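Local structure of polyhedrin (Uranotaenia sapphirina cypovirus, 4ZQX) at residues K100-Y105 / V165-R170; A33-G38 / L60-D65; G53-S58 / V172-I177; A115-R120 / S143-K148. The protein forms the crystalline matrix of the viral occlusion bodies (polyhedra) that protect cypovirus particles, and binds ATP. One frame throughout, in Å; residues are numbered along the deposited sequence. Where two conformers were deposited one is given.

Contact 1 (K100-Y105 / V165-R170)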
loop_
_atom_site.group_PDB
_atom_site.type_symbol
_atom_site.label_atom_id
_atom_site.label_comp_id
_atom_site.label_asym_id
_atom_site.label_seq_id
_atom_site.Cartn_x
_atom_site.Cartn_y
_atom_site.Cartn_z
ATOM N N LYS A 100 -5.809 -2.319 -24.857
ATOM C CA LYS A 100 -6.881 -2.822 -25.697
ATOM C C LYS A 100 -7.660 -3.897 -24.976
ATOM O O LYS A 100 -8.867 -4.019 -25.152
ATOM C CB LYS A 100 -6.315 -3.479 -26.948
ATOM C CG LYS A 100 -5.884 -2.548 -28.036
ATOM C CD LYS A 100 -5.718 -3.336 -29.333
ATOM C CE LYS A 100 -7.034 -3.433 -30.122
ATOM N NZ LYS A 100 -7.523 -2.097 -30.622
ATOM N N LYS A 101 -6.940 -4.702 -24.197
ATOM C CA LYS A 101 -7.488 -5.899 -23.584
ATOM C C LYS A 101 -6.870 -6.097 -22.205
ATOM O O LYS A 101 -5.690 -5.810 -22.006
ATOM C CB LYS A 101 -7.150 -7.103 -24.468
ATOM C CG LYS A 101 -7.515 -8.447 -23.862
ATOM C CD LYS A 101 -7.434 -9.601 -24.884
ATOM C CE LYS A 101 -5.997 -9.968 -25.220
ATOM N NZ LYS A 101 -5.904 -11.225 -26.039
ATOM N N LEU A 102 -7.671 -6.602 -21.267
ATOM C CA LEU A 102 -7.173 -7.044 -19.965
ATOM C C LEU A 102 -7.503 -8.509 -19.770
ATOM O O LEU A 102 -8.605 -8.948 -20.115
ATOM C CB LEU A 102 -7.801 -6.246 -18.834
ATOM C CG LEU A 102 -7.544 -4.748 -18.804
ATOM C CD1 LEU A 102 -8.389 -4.074 -17.738
ATOM C CD2 LEU A 102 -6.088 -4.500 -18.550
ATOM N N SER A 103 -6.531 -9.253 -19.244
ATOM C CA SER A 103 -6.672 -10.662 -18.924
ATOM C C SER A 103 -6.375 -10.846 -17.450
ATOM O O SER A 103 -5.368 -10.345 -16.960
ATOM C CB SER A 103 -5.659 -11.477 -19.726
ATOM O OG SER A 103 -5.821 -11.254 -21.105
ATOM N N PHE A 104 -7.238 -11.592 -16.769
ATOM C CA PHE A 104 -7.121 -11.848 -15.343
ATOM C C PHE A 104 -6.941 -13.344 -15.143
ATOM O O PHE A 104 -7.844 -14.109 -15.442
ATOM C CB PHE A 104 -8.387 -11.391 -14.600
ATOM C CG PHE A 104 -8.640 -9.918 -14.683
ATOM C CD1 PHE A 104 -9.251 -9.367 -15.793
ATOM C CD2 PHE A 104 -8.260 -9.081 -13.653
ATOM C CE1 PHE A 104 -9.470 -8.015 -15.870
ATOM C CE2 PHE A 104 -8.478 -7.738 -13.732
ATOM C CZ PHE A 104 -9.083 -7.203 -14.848
ATOM N N TYR A 105 -5.779 -13.745 -14.632
ATOM C CA TYR A 105 -5.457 -15.150 -14.404
ATOM C C TYR A 105 -5.446 -15.441 -12.907
ATOM O O TYR A 105 -4.694 -14.819 -12.174
ATOM C CB TYR A 105 -4.097 -15.467 -15.028
ATOM C CG TYR A 105 -4.148 -15.431 -16.536
ATOM C CD1 TYR A 105 -4.703 -16.487 -17.245
ATOM C CD2 TYR A 105 -3.681 -14.336 -17.252
ATOM C CE1 TYR A 105 -4.787 -16.465 -18.622
ATOM C CE2 TYR A 105 -3.736 -14.319 -18.636
ATOM C CZ TYR A 105 -4.305 -15.388 -19.315
ATOM O OH TYR A 105 -4.400 -15.416 -20.697
ATOM N N VAL A 165 -11.557 -9.020 -20.832
ATOM C CA VAL A 165 -12.387 -7.879 -21.181
ATOM C C VAL A 165 -11.660 -6.986 -22.178
ATOM O O VAL A 165 -10.468 -6.758 -22.082
ATOM C CB VAL A 165 -12.837 -7.057 -19.924
ATOM C CG1 VAL A 165 -11.657 -6.393 -19.225
ATOM C CG2 VAL A 165 -13.862 -6.000 -20.316
ATOM N N GLU A 166 -12.416 -6.513 -23.157
ATOM C CA GLU A 166 -11.940 -5.563 -24.147
ATOM C C GLU A 166 -12.334 -4.168 -23.683
ATOM O O GLU A 166 -13.482 -3.933 -23.307
ATOM C CB GLU A 166 -12.601 -5.885 -25.496
ATOM C CG GLU A 166 -12.084 -5.108 -26.654
ATOM C CD GLU A 166 -12.736 -5.524 -27.973
ATOM O OE1 GLU A 166 -13.649 -6.380 -27.982
ATOM O OE2 GLU A 166 -12.323 -4.989 -29.010
ATOM N N LEU A 167 -11.379 -3.251 -23.696
ATOM C CA LEU A 167 -11.627 -1.873 -23.305
ATOM C C LEU A 167 -12.067 -1.060 -24.506
ATOM O O LEU A 167 -11.944 -1.509 -25.643
ATOM C CB LEU A 167 -10.375 -1.259 -22.670
ATOM C CG LEU A 167 -9.940 -1.917 -21.357
ATOM C CD1 LEU A 167 -8.854 -1.068 -20.700
ATOM C CD2 LEU A 167 -11.108 -2.125 -20.383
ATOM N N ASP A 168 -12.571 0.142 -24.244
ATOM C CA ASP A 168 -13.190 0.969 -25.280
ATOM C C ASP A 168 -12.516 2.330 -25.419
ATOM O O ASP A 168 -13.165 3.325 -25.752
ATOM C CB ASP A 168 -14.685 1.141 -24.999
ATOM C CG ASP A 168 -14.954 1.901 -23.719
ATOM O OD1 ASP A 168 -14.001 2.155 -22.952
ATOM O OD2 ASP A 168 -16.129 2.248 -23.473
ATOM N N GLY A 169 -11.214 2.372 -25.180
ATOM C CA GLY A 169 -10.437 3.571 -25.478
ATOM C C GLY A 169 -10.454 4.625 -24.393
ATOM O O GLY A 169 -10.099 5.774 -24.638
ATOM N N ARG A 170 -10.859 4.226 -23.191
ATOM C CA ARG A 170 -10.914 5.141 -22.060
ATOM C C ARG A 170 -10.131 4.533 -20.902
ATOM O O ARG A 170 -10.216 3.339 -20.667
ATOM C CB ARG A 170 -12.378 5.395 -21.681
ATOM C CG ARG A 170 -12.622 6.213 -20.421
ATOM C CD ARG A 170 -14.123 6.314 -20.149
ATOM N NE ARG A 170 -14.428 7.105 -18.958
ATOM C CZ ARG A 170 -14.431 8.434 -18.926
ATOM N NH1 ARG A 170 -14.137 9.121 -20.021
ATOM N NH2 ARG A 170 -14.728 9.074 -17.801
#

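Contact 2 (A33-G38 / L60-D65)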
loop_
_atom_site.group_PDB
_atom_site.type_symbol
_atom_site.label_atom_id
_atom_site.label_comp_id
_atom_site.label_asym_id
_atom_site.label_seq_id
_atom_site.Cartn_x
_atom_site.Cartn_y
_atom_site.Cartn_z
ATOM N N ALA A 33 -2.156 -6.536 -19.048
ATOM C CA ALA A 33 -2.657 -5.509 -19.953
ATOM C C ALA A 33 -1.901 -5.610 -21.272
ATOM O O ALA A 33 -0.684 -5.662 -21.277
ATOM C CB ALA A 33 -2.453 -4.112 -19.340
ATOM N N GLU A 34 -2.628 -5.644 -22.382
ATOM C CA GLU A 34 -2.019 -5.689 -23.711
ATOM C C GLU A 34 -2.403 -4.403 -24.451
ATOM O O GLU A 34 -3.558 -3.980 -24.422
ATOM C CB GLU A 34 -2.466 -6.942 -24.487
ATOM C CG GLU A 34 -1.753 -7.103 -25.852
ATOM C CD GLU A 34 -2.020 -8.433 -26.576
ATOM O OE1 GLU A 34 -1.981 -8.428 -27.829
ATOM O OE2 GLU A 34 -2.241 -9.481 -25.921
ATOM N N TYR A 35 -1.420 -3.790 -25.102
ATOM C CA TYR A 35 -1.584 -2.483 -25.735
ATOM C C TYR A 35 -1.585 -2.620 -27.265
ATOM O O TYR A 35 -1.288 -3.688 -27.797
ATOM C CB TYR A 35 -0.466 -1.556 -25.224
ATOM C CG TYR A 35 -0.490 -1.449 -23.714
ATOM C CD1 TYR A 35 -1.264 -0.485 -23.075
ATOM C CD2 TYR A 35 0.226 -2.332 -22.919
ATOM C CE1 TYR A 35 -1.299 -0.382 -21.698
ATOM C CE2 TYR A 35 0.199 -2.240 -21.538
ATOM C CZ TYR A 35 -0.570 -1.274 -20.932
ATOM O OH TYR A 35 -0.599 -1.185 -19.563
ATOM N N PRO A 36 -1.938 -1.546 -27.974
ATOM C CA PRO A 36 -2.115 -1.656 -29.428
ATOM C C PRO A 36 -0.911 -2.211 -30.226
ATOM O O PRO A 36 -1.163 -2.967 -31.171
ATOM C CB PRO A 36 -2.468 -0.224 -29.846
ATOM C CG PRO A 36 -3.163 0.339 -28.661
ATOM C CD PRO A 36 -2.464 -0.268 -27.454
ATOM N N GLU A 37 0.334 -1.885 -29.862
ATOM C CA GLU A 37 1.498 -2.414 -30.592
ATOM C C GLU A 37 1.954 -3.771 -30.051
ATOM O O GLU A 37 2.996 -4.306 -30.467
ATOM C CB GLU A 37 2.638 -1.379 -30.611
ATOM C CG GLU A 37 2.309 -0.218 -31.549
ATOM C CD GLU A 37 3.421 0.798 -31.721
ATOM O OE1 GLU A 37 4.339 0.850 -30.872
ATOM O OE2 GLU A 37 3.354 1.571 -32.719
ATOM N N GLY A 38 1.153 -4.349 -29.155
ATOM C CA GLY A 38 1.353 -5.729 -28.706
ATOM C C GLY A 38 2.179 -5.884 -27.447
ATOM O O GLY A 38 2.406 -7.001 -26.959
ATOM N N LEU A 60 -1.868 1.689 -15.128
ATOM C CA LEU A 60 -2.352 0.833 -16.210
ATOM C C LEU A 60 -2.015 1.374 -17.583
ATOM O O LEU A 60 -2.226 0.691 -18.580
ATOM C CB LEU A 60 -3.874 0.665 -16.126
ATOM C CG LEU A 60 -4.464 -0.595 -15.502
ATOM C CD1 LEU A 60 -5.977 -0.572 -15.685
ATOM C CD2 LEU A 60 -3.861 -1.865 -16.081
ATOM N N MET A 61 -1.507 2.599 -17.656
ATOM C CA MET A 61 -1.078 3.144 -18.939
ATOM C C MET A 61 0.236 2.486 -19.349
ATOM O O MET A 61 1.040 2.127 -18.493
ATOM C CB MET A 61 -0.865 4.654 -18.826
ATOM C CG MET A 61 -2.067 5.424 -18.338
ATOM S SD MET A 61 -3.336 5.550 -19.594
ATOM C CE MET A 61 -2.694 6.953 -20.486
ATOM N N TRP A 62 0.460 2.314 -20.646
ATOM C CA TRP A 62 1.789 1.958 -21.105
ATOM C C TRP A 62 2.653 3.186 -20.903
ATOM O O TRP A 62 2.397 4.244 -21.486
ATOM C CB TRP A 62 1.793 1.521 -22.569
ATOM C CG TRP A 62 3.155 1.195 -23.036
ATOM C CD1 TRP A 62 3.936 1.934 -23.866
ATOM C CD2 TRP A 62 3.926 0.045 -22.670
ATOM N NE1 TRP A 62 5.152 1.313 -24.051
ATOM C CE2 TRP A 62 5.166 0.147 -23.333
ATOM C CE3 TRP A 62 3.682 -1.069 -21.856
ATOM C CZ2 TRP A 62 6.167 -0.818 -23.195
ATOM C CZ3 TRP A 62 4.670 -2.030 -21.733
ATOM C CH2 TRP A 62 5.894 -1.900 -22.399
ATOM N N ASP A 63 3.674 3.046 -20.066
ATOM C CA ASP A 63 4.382 4.205 -19.512
ATOM C C ASP A 63 5.842 4.359 -19.941
ATOM O O ASP A 63 6.630 5.047 -19.281
ATOM C CB ASP A 63 4.244 4.190 -17.984
ATOM C CG ASP A 63 4.642 2.871 -17.357
ATOM O OD1 ASP A 63 4.742 1.848 -18.054
ATOM O OD2 ASP A 63 4.846 2.868 -16.135
ATOM N N ILE A 64 6.180 3.770 -21.080
ATOM C CA ILE A 64 7.541 3.838 -21.605
ATOM C C ILE A 64 7.564 4.744 -22.822
ATOM O O ILE A 64 6.755 4.582 -23.746
ATOM C CB ILE A 64 8.054 2.433 -21.967
ATOM C CG1 ILE A 64 7.804 1.469 -20.802
ATOM C CG2 ILE A 64 9.539 2.460 -22.340
ATOM C CD1 ILE A 64 8.335 1.941 -19.439
ATOM N N ASP A 65 8.502 5.689 -22.824
ATOM C CA ASP A 65 8.632 6.664 -23.898
ATOM C C ASP A 65 10.102 6.756 -24.259
ATOM O O ASP A 65 10.915 7.242 -23.472
ATOM C CB ASP A 65 8.093 8.030 -23.454
ATOM C CG ASP A 65 8.089 9.060 -24.573
ATOM O OD1 ASP A 65 7.987 8.681 -25.763
ATOM O OD2 ASP A 65 8.181 10.262 -24.242
#

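Contact 3 (G53-S58 / V172-I177)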
loop_
_atom_site.group_PDB
_atom_site.type_symbol
_atom_site.label_atom_id
_atom_site.label_comp_id
_atom_site.label_asym_id
_atom_site.label_seq_id
_atom_site.Cartn_x
_atom_site.Cartn_y
_atom_site.Cartn_z
ATOM N N GLY A 53 -6.144 -6.905 -5.434
ATOM C CA GLY A 53 -5.429 -6.424 -6.599
ATOM C C GLY A 53 -5.968 -5.060 -6.977
ATOM O O GLY A 53 -7.036 -4.955 -7.568
ATOM N N VAL A 54 -5.246 -4.015 -6.587
ATOM C CA VAL A 54 -5.728 -2.641 -6.721
ATOM C C VAL A 54 -4.743 -1.890 -7.577
ATOM O O VAL A 54 -3.575 -1.767 -7.205
ATOM C CB VAL A 54 -5.833 -1.948 -5.338
ATOM C CG1 VAL A 54 -6.309 -0.497 -5.494
ATOM C CG2 VAL A 54 -6.751 -2.758 -4.418
ATOM N N ILE A 55 -5.221 -1.398 -8.724
ATOM C CA ILE A 55 -4.377 -0.729 -9.703
ATOM C C ILE A 55 -4.973 0.625 -10.083
ATOM O O ILE A 55 -6.128 0.711 -10.504
ATOM C CB ILE A 55 -4.204 -1.589 -10.980
ATOM C CG1 ILE A 55 -3.670 -2.983 -10.619
ATOM C CG2 ILE A 55 -3.249 -0.898 -11.958
ATOM C CD1 ILE A 55 -3.528 -3.943 -11.795
ATOM N N LYS A 56 -4.167 1.674 -9.936
ATOM C CA LYS A 56 -4.557 3.021 -10.324
ATOM C C LYS A 56 -4.578 3.151 -11.842
ATOM O O LYS A 56 -3.866 2.442 -12.562
ATOM C CB LYS A 56 -3.552 4.025 -9.755
ATOM C CG LYS A 56 -3.506 4.030 -8.231
ATOM C CD LYS A 56 -2.296 4.757 -7.659
ATOM C CE LYS A 56 -2.312 6.237 -7.942
ATOM N NZ LYS A 56 -1.194 6.943 -7.246
ATOM N N SER A 57 -5.364 4.085 -12.343
ATOM C CA SER A 57 -5.403 4.298 -13.782
ATOM C C SER A 57 -4.025 4.699 -14.343
ATOM O O SER A 57 -3.678 4.336 -15.463
ATOM C CB SER A 57 -6.447 5.355 -14.116
ATOM O OG SER A 57 -6.124 6.577 -13.486
ATOM N N SER A 58 -3.238 5.439 -13.569
ATOM C CA SER A 58 -1.892 5.847 -14.013
ATOM C C SER A 58 -0.925 4.656 -14.159
ATOM O O SER A 58 -0.004 4.684 -14.977
ATOM C CB SER A 58 -1.289 6.908 -13.067
ATOM O OG SER A 58 -1.099 6.403 -11.757
ATOM N N VAL A 172 -9.104 3.215 -17.308
ATOM C CA VAL A 172 -9.848 2.621 -16.205
ATOM C C VAL A 172 -8.898 2.367 -15.039
ATOM O O VAL A 172 -7.676 2.421 -15.208
ATOM C CB VAL A 172 -10.498 1.287 -16.639
ATOM C CG1 VAL A 172 -11.463 1.534 -17.778
ATOM C CG2 VAL A 172 -9.432 0.279 -17.034
ATOM N N SER A 173 -9.477 2.102 -13.865
ATOM C CA SER A 173 -8.740 1.597 -12.703
ATOM C C SER A 173 -9.347 0.245 -12.327
ATOM O O SER A 173 -10.420 -0.107 -12.819
ATOM C CB SER A 173 -8.814 2.574 -11.536
ATOM O OG SER A 173 -10.159 2.847 -11.179
ATOM N N ILE A 174 -8.656 -0.520 -11.487
ATOM C CA ILE A 174 -9.049 -1.902 -11.229
ATOM C C ILE A 174 -9.084 -2.223 -9.751
ATOM O O ILE A 174 -8.170 -1.860 -9.001
ATOM C CB ILE A 174 -8.051 -2.896 -11.882
ATOM C CG1 ILE A 174 -8.014 -2.717 -13.399
ATOM C CG2 ILE A 174 -8.429 -4.324 -11.542
ATOM C CD1 ILE A 174 -6.962 -3.598 -14.078
ATOM N N ALA A 175 -10.137 -2.917 -9.337
ATOM C CA ALA A 175 -10.193 -3.502 -7.998
ATOM C C ALA A 175 -10.639 -4.953 -8.091
ATOM O O ALA A 175 -11.759 -5.238 -8.506
ATOM C CB ALA A 175 -11.141 -2.728 -7.113
ATOM N N VAL A 176 -9.742 -5.849 -7.705
ATOM C CA VAL A 176 -9.995 -7.280 -7.719
ATOM C C VAL A 176 -9.915 -7.768 -6.282
ATOM O O VAL A 176 -8.936 -7.496 -5.584
ATOM C CB VAL A 176 -8.946 -8.021 -8.577
ATOM C CG1 VAL A 176 -9.224 -9.525 -8.615
ATOM C CG2 VAL A 176 -8.954 -7.481 -9.960
ATOM N N ILE A 177 -10.958 -8.460 -5.841
ATOM C CA ILE A 177 -10.996 -9.046 -4.513
ATOM C C ILE A 177 -11.178 -10.544 -4.677
ATOM O O ILE A 177 -12.169 -10.965 -5.265
ATOM C CB ILE A 177 -12.172 -8.479 -3.699
ATOM C CG1 ILE A 177 -12.033 -6.962 -3.578
ATOM C CG2 ILE A 177 -12.204 -9.097 -2.290
ATOM C CD1 ILE A 177 -13.240 -6.260 -3.001
#

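Contact 4 (A115-R120 / S143-K148)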
loop_
_atom_site.group_PDB
_atom_site.type_symbol
_atom_site.label_atom_id
_atom_site.label_comp_id
_atom_site.label_asym_id
_atom_site.label_seq_id
_atom_site.Cartn_x
_atom_site.Cartn_y
_atom_site.Cartn_z
ATOM N N ALA A 115 -15.332 -14.293 -5.913
ATOM C CA ALA A 115 -14.264 -13.507 -6.526
ATOM C C ALA A 115 -14.896 -12.375 -7.325
ATOM O O ALA A 115 -15.821 -12.612 -8.105
ATOM C CB ALA A 115 -13.401 -14.378 -7.401
ATOM N N SER A 116 -14.427 -11.146 -7.115
ATOM C CA SER A 116 -15.004 -10.000 -7.816
ATOM C C SER A 116 -13.952 -9.197 -8.560
ATOM O O SER A 116 -12.873 -8.949 -8.049
ATOM C CB SER A 116 -15.780 -9.105 -6.853
ATOM O OG SER A 116 -14.948 -8.593 -5.839
ATOM N N ILE A 117 -14.284 -8.815 -9.788
ATOM C CA ILE A 117 -13.406 -8.009 -10.626
ATOM C C ILE A 117 -14.206 -6.775 -11.004
ATOM O O ILE A 117 -15.199 -6.870 -11.711
ATOM C CB ILE A 117 -12.958 -8.771 -11.887
ATOM C CG1 ILE A 117 -12.203 -10.047 -11.492
ATOM C CG2 ILE A 117 -12.088 -7.884 -12.780
ATOM C CD1 ILE A 117 -11.928 -10.982 -12.663
ATOM N N ASP A 118 -13.775 -5.626 -10.509
ATOM C CA ASP A 118 -14.507 -4.384 -10.691
ATOM C C ASP A 118 -13.649 -3.425 -11.515
ATOM O O ASP A 118 -12.581 -2.999 -11.071
ATOM C CB ASP A 118 -14.826 -3.823 -9.295
ATOM C CG ASP A 118 -15.715 -2.582 -9.318
ATOM O OD1 ASP A 118 -16.328 -2.260 -10.364
ATOM O OD2 ASP A 118 -15.813 -1.947 -8.242
ATOM N N ILE A 119 -14.111 -3.119 -12.724
ATOM C CA ILE A 119 -13.467 -2.139 -13.596
ATOM C C ILE A 119 -14.084 -0.779 -13.297
ATOM O O ILE A 119 -15.289 -0.569 -13.545
ATOM C CB ILE A 119 -13.677 -2.482 -15.061
ATOM C CG1 ILE A 119 -13.251 -3.926 -15.343
ATOM C CG2 ILE A 119 -12.907 -1.507 -15.952
ATOM C CD1 ILE A 119 -11.827 -4.240 -15.000
ATOM N N ARG A 120 -13.256 0.120 -12.749
ATOM C CA ARG A 120 -13.713 1.398 -12.194
ATOM C C ARG A 120 -13.232 2.551 -13.062
ATOM O O ARG A 120 -12.471 2.341 -13.987
ATOM C CB ARG A 120 -13.221 1.570 -10.747
ATOM C CG ARG A 120 -13.662 0.423 -9.825
ATOM C CD ARG A 120 -13.093 0.530 -8.432
ATOM N NE ARG A 120 -13.635 1.656 -7.666
ATOM C CZ ARG A 120 -14.776 1.628 -6.982
ATOM N NH1 ARG A 120 -15.534 0.533 -6.967
ATOM N NH2 ARG A 120 -15.164 2.703 -6.301
ATOM N N SER A 143 -19.767 -7.458 -10.748
ATOM C CA SER A 143 -18.350 -7.746 -10.585
ATOM C C SER A 143 -18.083 -9.218 -10.231
ATOM O O SER A 143 -16.962 -9.701 -10.385
ATOM C CB SER A 143 -17.718 -6.835 -9.529
ATOM O OG SER A 143 -18.221 -7.114 -8.233
ATOM N N TYR A 144 -19.107 -9.926 -9.761
ATOM C CA TYR A 144 -18.959 -11.337 -9.412
ATOM C C TYR A 144 -19.139 -12.167 -10.671
ATOM O O TYR A 144 -20.240 -12.246 -11.198
ATOM C CB TYR A 144 -20.013 -11.762 -8.382
ATOM C CG TYR A 144 -19.909 -11.044 -7.062
ATOM C CD1 TYR A 144 -18.936 -11.393 -6.132
ATOM C CD2 TYR A 144 -20.782 -10.024 -6.741
ATOM C CE1 TYR A 144 -18.840 -10.745 -4.924
ATOM C CE2 TYR A 144 -20.692 -9.366 -5.525
ATOM C CZ TYR A 144 -19.713 -9.721 -4.636
ATOM O OH TYR A 144 -19.631 -9.067 -3.435
ATOM N N LYS A 145 -18.072 -12.764 -11.174
ATOM C CA LYS A 145 -18.141 -13.394 -12.490
ATOM C C LYS A 145 -18.665 -14.825 -12.433
ATOM O O LYS A 145 -19.356 -15.270 -13.354
ATOM C CB LYS A 145 -16.779 -13.338 -13.195
ATOM C CG LYS A 145 -16.179 -11.940 -13.318
ATOM C CD LYS A 145 -17.169 -10.926 -13.870
ATOM C CE LYS A 145 -16.585 -9.547 -13.972
ATOM N NZ LYS A 145 -17.606 -8.621 -14.521
ATOM N N ARG A 146 -18.357 -15.532 -11.344
ATOM C CA ARG A 146 -18.835 -16.902 -11.132
ATOM C C ARG A 146 -18.631 -17.803 -12.367
ATOM O O ARG A 146 -17.485 -18.034 -12.758
ATOM C CB ARG A 146 -20.285 -16.902 -10.608
ATOM C CG ARG A 146 -20.461 -16.025 -9.372
ATOM C CD ARG A 146 -21.780 -16.289 -8.670
ATOM N NE ARG A 146 -22.203 -15.106 -7.925
ATOM C CZ ARG A 146 -22.886 -14.100 -8.468
ATOM N NH1 ARG A 146 -23.266 -14.153 -9.748
ATOM N NH2 ARG A 146 -23.200 -13.045 -7.741
ATOM N N ASN A 147 -19.700 -18.309 -12.982
ATOM C CA ASN A 147 -19.529 -19.231 -14.109
ATOM C C ASN A 147 -19.134 -18.563 -15.435
ATOM O O ASN A 147 -18.979 -19.236 -16.453
ATOM C CB ASN A 147 -20.761 -20.131 -14.277
ATOM C CG ASN A 147 -20.795 -21.220 -13.252
ATOM O OD1 ASN A 147 -20.093 -22.234 -13.376
ATOM N ND2 ASN A 147 -21.563 -21.005 -12.204
ATOM N N LYS A 148 -18.931 -17.252 -15.405
ATOM C CA LYS A 148 -18.404 -16.533 -16.551
ATOM C C LYS A 148 -16.862 -16.568 -16.576
ATOM O O LYS A 148 -16.252 -16.142 -17.559
ATOM C CB LYS A 148 -18.947 -15.104 -16.598
ATOM C CG LYS A 148 -20.432 -15.047 -16.913
ATOM C CD LYS A 148 -21.018 -13.651 -16.849
ATOM C CE LYS A 148 -22.447 -13.671 -17.379
ATOM N NZ LYS A 148 -23.167 -12.408 -17.101
HETATM O O HOH W 1 -17.127 -14.673 -8.916
HETATM O O HOH W 2 -16.599 -5.908 -14.040
#

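Contact 1 (K100-Y105 / V165-R170)
The ring of Phe-104 meets Val-165 at its edge, where CG1 of the valine lies near the ring plane, 4.3 Å from CE1. Beyond the two segments, side chains of Ile-174 and Val-176 on strand 173-179 and Ile-31 on strand 27-34 also pack against this phenylalanine. The same CG1 touches CB of Leu-102 at 3.9 Å; it stands between the backbone N and the carbonyl carbon (chi1 66°), and from there one methyl serves both neighbours. Farther along, the CD1 methyls of Leu-102 and Leu-167 approach to 4.2 Å. These contacts ride on an antiparallel pairing of strands 101-107 and 160-166, neighbours in the large sheet of the polyhedrin fold. Leu-102 and Val-165 form a hydrogen-bonded pair: Leu-102 N gives a nearly straight bond to Val-165 O (2.9 Å, 172° at the hydrogen), and Val-165 N answers to Leu-102 O at 3.0 Å. Lys-101 and Glu-166 form the adjoining non-hydrogen-bonded pair, their side chains on the sheet face opposite that of Leu-102 and Val-165. Past the strand ends, Leu-167 N still bonds to Lys-100 O at 3.0 Å, reaching it from well above the carbonyl plane. On the other flank of strand 101-107, Lys-100 and Lys-101 both face Glu-34 in a classic beta bulge. The ammonium NZ of Lys-100 stays 5.8 Å from OE2 of Glu-166, so any attraction between these exposed charges acts without direct contact.

Contact 2 (A33-G38 / L60-D65)
A type I beta turn, Tyr-35 to Gly-38, links strands 27-34 and 40-47, and its first residue packs against residues 60-62. The Tyr-35 hydroxyl donates to the carbonyl O of Leu-60 at 2.7 Å, approaching from above the carbonyl plane, while this oxygen lies at the edge of the phenol ring. Over one ring face sits CB of Trp-62, a CH-pi contact 3.7 Å from the centroid and only 13° off the normal. The indole CG is anti to the backbone N (chi1 178°); the indole beyond it turns an edge to the phenol face, with the planes at 54°, and CE3 comes 3.7 Å from Tyr-35 CE2. Within the strand, Ala-33 CB touches Leu-60 CD2 at 4.2 Å. Trp-62 also meets the ring of Trp-210, which extends the aromatic cluster. The turn closes through a bond from Gly-38 N to Tyr-35 O, the i+3 N-H to i C=O bond of a beta turn, here in the hairpin joining strands 27-34 and 40-47.

Contact 3 (G53-S58 / V172-I177)
Gly-53 N donates to Val-176 O at 2.9 Å, and Val-176 N returns a bond of the same length to Gly-53 O, closing the hydrogen-bonded ring of an antiparallel pair. Strands 50-55 and 173-179 are neighbours in the three-stranded antiparallel sheet; residues 53-55 and 173-177 run at 173° to each other, their axes 4.7 Å apart. Two residues on, the pattern repeats: Ile-55 N reaches Ile-174 O, and Ile-174 N reaches Ile-55 O, both at 3.0 Å. Between these rings Val-54 faces Ala-175 as a non-hydrogen-bonded pair, its CA-H directed at Ile-174 O. Thr-203 of the third subunit packs on both residues, so this side of the sheet contributes to the subunit interface. Ile-55 and Ile-174 project from the other side and run alongside each other with their ends in the same direction. Each holds CG1 anti to the carbonyl carbon (chi1 -55° and -61°), and their CD1 methyls meet at 4.1 Å. This apolar side faces Leu-102 and Phe-104 of strand 101-107. Where the strand gives way to helix 57-60, serines take over. Ser-57 OG and Ser-173 OG bond to the carbonyl oxygens of Pro-122 and Gly-121, respectively. Ser-173 CB lies 3.4 Å from Ile-55 O, while Ser-57 CB stands 3.4 Å from Val-172 O.

Contact 4 (A115-R120 / S143-K148)
Ile-117 N supplies the direct hydrogen bond of this contact, to Ser-143 O at 2.9 Å with an angle of 166° at the hydrogen. The same oxygen receives a CA-H contact from Ser-116 at 3.2 Å, so two neighbouring residues of strand 116-120 converge on it. That strand lies at the margin of the three-stranded sheet within the chain, paired on its other flank with strand 173-179, and the loop of residues 143-148 lies along its remaining flank. Water carries two further links. One molecule donates to Ala-115 O at 2.6 Å and accepts from Arg-146 N; a second donates to Ile-117 O and accepts from Lys-145 NZ, each at 2.9 Å. The lysine chain bends at chi2 (-49°), which sets CD; farther out, CE lies 3.8 Å from Ile-117 O, while NZ also bonds to Cys-142 O. Van der Waals contacts fill in the remainder. Ser-143 CB rests 3.3 Å from Ile-117 O, and Ser-143 OG, bonded to Pro-140 O, lies against Ser-116 CB. Tyr-144 CD1 and CE1 reach that same CB. Within the strand, Arg-120 NH1 forms a salt bridge to Asp-118 OD2, and NH2 forms another to Asp-136. The strand thus offers one N-H directly to the loop, two of its carbonyls are reached through water, and the ammonium of Lys-145 probably adds some electrostatic attraction toward Ile-117 O.

Contacts 1 and 3 are both antiparallel strand pairings, but in different sheets, which pack face to face: Leu-102 and Phe-104 of contact 1 meet Ile-174 and Val-176 of contact 3. Contact 3 is buried, whereas contact 1 runs from this apolar interior to exposed lysine and glutamate. Contact 2, also buried, relies on aromatic packing and a tyrosine hydroxyl; it shares the large sheet with contact 1 through strands 27-34 and 101-107, and Leu-60 extends it to Ile-55 and Ile-174. Contact 4 adjoins contact 3 across strands 173-179 and 116-120. Partly buried, it substitutes bridging waters for the regular ladder, while Ile-117 and Ile-119 pack on Phe-104.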